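Local coordinates for protein esterase (Rhizomucor miehei CAU432, PDB 4WY8) that probably hydrolyses carboxylic ester bonds, as an esterase of the alpha/beta hydrolase fold, at residues Ile38-Val51 with Leu98-Arg110. Numbering follows the deposited sequence.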
loop_
_atom_site.group_PDB
_atom_site.type_symbol
_atom_site.label_atom_id
_atom_site.label_comp_id
_atom_site.label_asym_id
_atom_site.label_seq_id
_atom_site.Cartn_x
_atom_site.Cartn_y
_atom_site.Cartn_z
ATOM N N ILE A 38 13.610 0.360 25.345
ATOM C CA ILE A 38 14.338 -0.036 24.142
ATOM C C ILE A 38 15.654 -0.786 24.472
ATOM O O ILE A 38 15.919 -1.877 23.946
ATOM C CB ILE A 38 14.666 1.175 23.238
ATOM C CG1 ILE A 38 13.395 1.960 22.875
ATOM C CG2 ILE A 38 15.372 0.697 21.991
ATOM C CD1 ILE A 38 12.405 1.172 22.005
ATOM N N ILE A 39 16.475 -0.207 25.340
ATOM C CA ILE A 39 17.788 -0.796 25.636
ATOM C C ILE A 39 17.663 -2.199 26.254
ATOM O O ILE A 39 18.465 -3.087 25.961
ATOM C CB ILE A 39 18.616 0.110 26.575
ATOM C CG1 ILE A 39 18.839 1.477 25.924
ATOM C CG2 ILE A 39 19.958 -0.531 26.890
ATOM C CD1 ILE A 39 19.238 2.566 26.899
ATOM N N ASP A 40 16.645 -2.388 27.088
ATOM C CA ASP A 40 16.408 -3.657 27.780
ATOM C C ASP A 40 15.618 -4.696 26.976
ATOM O O ASP A 40 15.385 -5.803 27.459
ATOM C CB ASP A 40 15.671 -3.403 29.097
ATOM C CG ASP A 40 16.439 -2.488 30.022
ATOM O OD1 ASP A 40 17.691 -2.531 29.989
ATOM O OD2 ASP A 40 15.786 -1.725 30.772
ATOM N N ASP A 41 15.126 -4.334 25.798
ATOM C CA ASP A 41 14.474 -5.329 24.951
ATOM C C ASP A 41 15.562 -6.252 24.406
ATOM O O ASP A 41 16.554 -5.786 23.843
ATOM C CB ASP A 41 13.684 -4.662 23.825
ATOM C CG ASP A 41 12.731 -5.617 23.117
ATOM O OD1 ASP A 41 13.145 -6.731 22.713
ATOM O OD2 ASP A 41 11.549 -5.248 22.959
ATOM N N PRO A 42 15.401 -7.565 24.599
ATOM C CA PRO A 42 16.449 -8.516 24.191
ATOM C C PRO A 42 16.533 -8.701 22.664
ATOM O O PRO A 42 17.495 -9.259 22.137
ATOM C CB PRO A 42 16.021 -9.818 24.878
ATOM C CG PRO A 42 14.536 -9.699 25.054
ATOM C CD PRO A 42 14.242 -8.231 25.226
ATOM N N LYS A 43 15.506 -8.235 21.970
ATOM C CA LYS A 43 15.399 -8.369 20.524
ATOM C C LYS A 43 15.810 -7.072 19.808
ATOM O O LYS A 43 15.863 -7.011 18.569
ATOM C CB LYS A 43 13.965 -8.735 20.144
ATOM C CG LYS A 43 13.470 -10.100 20.600
ATOM C CD LYS A 43 13.883 -11.214 19.640
ATOM C CE LYS A 43 12.716 -12.170 19.376
ATOM N NZ LYS A 43 12.970 -13.063 18.196
ATOM N N ALA A 44 16.108 -6.044 20.596
ATOM C CA ALA A 44 16.313 -4.691 20.072
ATOM C C ALA A 44 17.406 -4.587 19.014
ATOM O O ALA A 44 17.322 -3.757 18.114
ATOM C CB ALA A 44 16.621 -3.742 21.212
ATOM N N LEU A 45 18.411 -5.451 19.117
ATOM C CA LEU A 45 19.568 -5.414 18.238
ATOM C C LEU A 45 19.516 -6.522 17.187
ATOM O O LEU A 45 20.267 -6.492 16.213
ATOM C CB LEU A 45 20.847 -5.552 19.064
ATOM C CG LEU A 45 21.171 -4.457 20.091
ATOM C CD1 LEU A 45 22.477 -4.791 20.810
ATOM C CD2 LEU A 45 21.277 -3.105 19.426
ATOM N N GLU A 46 18.625 -7.492 17.376
ATOM C CA GLU A 46 18.544 -8.624 16.454
ATOM C C GLU A 46 18.105 -8.188 15.066
ATOM O O GLU A 46 17.058 -7.539 14.911
ATOM C CB GLU A 46 17.564 -9.686 16.956
ATOM C CG GLU A 46 18.058 -10.553 18.084
ATOM C CD GLU A 46 17.238 -11.823 18.204
ATOM O OE1 GLU A 46 16.496 -12.141 17.239
ATOM O OE2 GLU A 46 17.331 -12.495 19.259
ATOM N N GLY A 47 18.913 -8.537 14.066
ATOM C CA GLY A 47 18.605 -8.238 12.679
ATOM C C GLY A 47 18.677 -6.759 12.344
ATOM O O GLY A 47 18.228 -6.327 11.284
ATOM N N LEU A 48 19.260 -5.979 13.246
ATOM C CA LEU A 48 19.424 -4.560 13.009
ATOM C C LEU A 48 20.473 -4.334 11.902
ATOM O O LEU A 48 21.604 -4.776 12.021
ATOM C CB LEU A 48 19.808 -3.888 14.322
ATOM C CG LEU A 48 19.551 -2.400 14.566
ATOM C CD1 LEU A 48 18.092 -2.001 14.391
ATOM C CD2 LEU A 48 20.045 -2.077 15.961
ATOM N N PRO A 49 20.092 -3.635 10.823
ATOM C CA PRO A 49 21.011 -3.370 9.713
ATOM C C PRO A 49 22.181 -2.517 10.157
ATOM O O PRO A 49 22.055 -1.755 11.111
ATOM C CB PRO A 49 20.147 -2.603 8.697
ATOM C CG PRO A 49 18.737 -2.839 9.112
ATOM C CD PRO A 49 18.778 -3.014 10.599
ATOM N N ASP A 50 23.308 -2.675 9.482
ATOM C CA ASP A 50 24.491 -1.859 9.692
ATOM C C ASP A 50 24.413 -0.549 8.916
ATOM O O ASP A 50 24.097 -0.546 7.713
ATOM C CB ASP A 50 25.722 -2.627 9.232
ATOM C CG ASP A 50 26.004 -3.828 10.090
ATOM O OD1 ASP A 50 25.931 -3.707 11.334
ATOM O OD2 ASP A 50 26.259 -4.902 9.501
ATOM N N VAL A 51 24.718 0.560 9.584
ATOM C CA VAL A 51 24.677 1.844 8.907
ATOM C C VAL A 51 25.893 2.652 9.274
ATOM O O VAL A 51 26.484 2.471 10.337
ATOM C CB VAL A 51 23.392 2.676 9.256
ATOM C CG1 VAL A 51 22.092 1.919 8.873
ATOM C CG2 VAL A 51 23.375 3.070 10.730
ATOM N N LEU A 98 16.635 6.620 19.386
ATOM C CA LEU A 98 16.675 5.254 19.907
ATOM C C LEU A 98 15.335 4.546 19.673
ATOM O O LEU A 98 15.297 3.405 19.195
ATOM C CB LEU A 98 17.042 5.274 21.408
ATOM C CG LEU A 98 17.259 3.965 22.181
ATOM C CD1 LEU A 98 18.381 3.090 21.583
ATOM C CD2 LEU A 98 17.499 4.236 23.688
ATOM N N THR A 99 14.226 5.214 19.976
ATOM C CA THR A 99 12.936 4.573 19.755
ATOM C C THR A 99 12.715 4.297 18.272
ATOM O O THR A 99 12.058 3.309 17.895
ATOM C CB THR A 99 11.776 5.415 20.276
ATOM O OG1 THR A 99 11.751 6.687 19.619
ATOM C CG2 THR A 99 11.929 5.630 21.773
ATOM N N HIS A 100 13.286 5.140 17.419
ATOM C CA HIS A 100 13.032 4.992 15.986
ATOM C C HIS A 100 14.228 4.429 15.257
ATOM O O HIS A 100 14.276 4.447 14.020
ATOM C CB HIS A 100 12.623 6.329 15.369
ATOM C CG HIS A 100 11.261 6.784 15.791
ATOM N ND1 HIS A 100 10.964 7.147 17.088
ATOM C CD2 HIS A 100 10.101 6.882 15.091
ATOM C CE1 HIS A 100 9.680 7.472 17.168
ATOM N NE2 HIS A 100 9.135 7.317 15.972
ATOM N N ARG A 101 15.200 3.940 16.026
ATOM C CA ARG A 101 16.402 3.366 15.443
ATOM C C ARG A 101 16.066 2.251 14.462
ATOM O O ARG A 101 16.633 2.170 13.371
ATOM C CB ARG A 101 17.330 2.825 16.536
ATOM C CG ARG A 101 18.523 2.062 15.955
ATOM C CD ARG A 101 19.451 1.565 17.051
ATOM N NE ARG A 101 18.761 0.629 17.927
ATOM C CZ ARG A 101 19.218 0.233 19.109
ATOM N NH1 ARG A 101 20.368 0.698 19.564
ATOM N NH2 ARG A 101 18.520 -0.630 19.827
ATOM N N ARG A 102 15.175 1.358 14.860
ATOM C CA ARG A 102 14.841 0.227 13.998
ATOM C C ARG A 102 14.283 0.727 12.650
ATOM O O ARG A 102 14.788 0.395 11.566
ATOM C CB ARG A 102 13.841 -0.687 14.729
ATOM C CG ARG A 102 13.230 -1.797 13.871
ATOM C CD ARG A 102 14.200 -2.911 13.586
ATOM N NE ARG A 102 14.605 -3.554 14.841
ATOM C CZ ARG A 102 15.378 -4.635 14.921
ATOM N NH1 ARG A 102 15.830 -5.223 13.823
ATOM N NH2 ARG A 102 15.684 -5.132 16.104
ATOM N N THR A 103 13.252 1.562 12.741
ATOM C CA THR A 103 12.602 2.114 11.567
ATOM C C THR A 103 13.584 2.858 10.652
ATOM O O THR A 103 13.610 2.646 9.429
ATOM C CB THR A 103 11.486 3.072 12.002
ATOM O OG1 THR A 103 10.520 2.344 12.781
ATOM C CG2 THR A 103 10.826 3.701 10.780
ATOM N N VAL A 104 14.404 3.710 11.260
ATOM C CA VAL A 104 15.349 4.547 10.536
ATOM C C VAL A 104 16.471 3.731 9.876
ATOM O O VAL A 104 16.788 3.934 8.700
ATOM C CB VAL A 104 15.946 5.620 11.488
ATOM C CG1 VAL A 104 17.199 6.229 10.890
ATOM C CG2 VAL A 104 14.893 6.719 11.791
ATOM N N TYR A 105 17.042 2.776 10.598
ATOM C CA TYR A 105 18.103 1.948 10.006
ATOM C C TYR A 105 17.551 1.142 8.838
ATOM O O TYR A 105 18.192 1.084 7.750
ATOM C CB TYR A 105 18.734 1.002 11.037
ATOM C CG TYR A 105 19.688 1.651 12.026
ATOM C CD1 TYR A 105 19.611 3.010 12.319
ATOM C CD2 TYR A 105 20.661 0.888 12.687
ATOM C CE1 TYR A 105 20.486 3.599 13.249
ATOM C CE2 TYR A 105 21.543 1.466 13.617
ATOM C CZ TYR A 105 21.445 2.822 13.889
ATOM O OH TYR A 105 22.301 3.412 14.804
ATOM N N GLU A 106 16.354 0.561 9.029
ATOM C CA GLU A 106 15.735 -0.212 7.926
ATOM C C GLU A 106 15.428 0.652 6.693
ATOM O O GLU A 106 15.677 0.255 5.564
ATOM C CB GLU A 106 14.442 -0.893 8.402
ATOM C CG GLU A 106 14.654 -2.126 9.284
ATOM C CD GLU A 106 15.275 -3.332 8.556
ATOM O OE1 GLU A 106 15.250 -3.397 7.299
ATOM O OE2 GLU A 106 15.775 -4.240 9.261
ATOM N N LEU A 107 14.856 1.824 6.919
ATOM C CA LEU A 107 14.556 2.748 5.831
ATOM C C LEU A 107 15.846 3.145 5.099
ATOM O O LEU A 107 15.917 3.175 3.876
ATOM C CB LEU A 107 13.850 3.980 6.397
ATOM C CG LEU A 107 13.389 5.046 5.399
ATOM C CD1 LEU A 107 12.381 4.502 4.340
ATOM C CD2 LEU A 107 12.820 6.249 6.156
ATOM N N THR A 108 16.870 3.440 5.879
ATOM C CA THR A 108 18.178 3.781 5.354
ATOM C C THR A 108 18.681 2.725 4.397
ATOM O O THR A 108 19.042 3.057 3.254
ATOM C CB THR A 108 19.210 3.951 6.477
ATOM O OG1 THR A 108 18.824 5.041 7.335
ATOM C CG2 THR A 108 20.597 4.189 5.877
ATOM N N VAL A 109 18.708 1.456 4.818
ATOM C CA VAL A 109 19.320 0.480 3.900
ATOM C C VAL A 109 18.375 0.001 2.808
ATOM O O VAL A 109 18.822 -0.384 1.714
ATOM C CB VAL A 109 19.863 -0.763 4.639
ATOM C CG1 VAL A 109 20.890 -0.330 5.704
ATOM C CG2 VAL A 109 18.722 -1.527 5.298
ATOM N N ARG A 110 17.070 0.042 3.054
ATOM C CA ARG A 110 16.144 -0.398 2.013
ATOM C C ARG A 110 16.033 0.656 0.913
ATOM O O ARG A 110 15.967 0.322 -0.248
ATOM C CB ARG A 110 14.770 -0.713 2.591
ATOM C CG ARG A 110 14.759 -1.949 3.490
ATOM C CD ARG A 110 13.344 -2.254 3.957
ATOM N NE ARG A 110 13.311 -3.085 5.159
ATOM C CZ ARG A 110 12.279 -3.849 5.515
ATOM N NH1 ARG A 110 11.190 -3.902 4.747
ATOM N NH2 ARG A 110 12.328 -4.545 6.649
HETATM O O HOH W 1 16.183 -0.860 18.036
#
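The Tyr105 ring is sandwiched between a methyl of Val51 and an arginine chain of its own helix: Val51 CG2 lies 3.7 Å from the ring centroid and 10° off the normal, a CH-pi contact, while Arg101 CG sits over the centre of the opposite face. In this alpha/beta hydrolase fold the contact lays the connection from helix 27-39 to strand 51-59, the outermost strand of the sheet within this chain, along helix 101-111. The Arg102 guanidinium carries Leu48 CD1 over the centre of one face, 3.8 Å from CZ, and meets the carbonyl of Glu46 at its edge. The Arg101 guanidinium is clamped between leucines: Leu48 CD2 (3.6 Å from NE) and Leu45 CD2 over one face, Leu98 CD1 over the opposite face toward its rim, with water 1 in plane at its edge. One methyl of Leu48 thus goes to each arginine. The connection passes through a type I turn, Asp41-Ala44, and a type II turn, Leu45-Leu48, which contains Glu46. Farther along, Pro49 CB packs 3.8 Å from Val109 CG1, and Pro49 CG rests 3.3 Å from Glu106 OE2; at the other end Ile38 CG2 meets Leu98 CG at 3.8 Å. Water 1 accepts from Arg101 NH2 and can donate to Ala44 O. Arg102 NE is taken by Ala297 O. Bends at chi2 (74°) and chi3 (62°) curl the Arg102 chain toward the turn, where NH1 and NH2 both grip one atom end-on: Glu46 O, at 2.8 Å from NH1 and 3.0 Å from NH2, approached from the same face of its carbonyl plane.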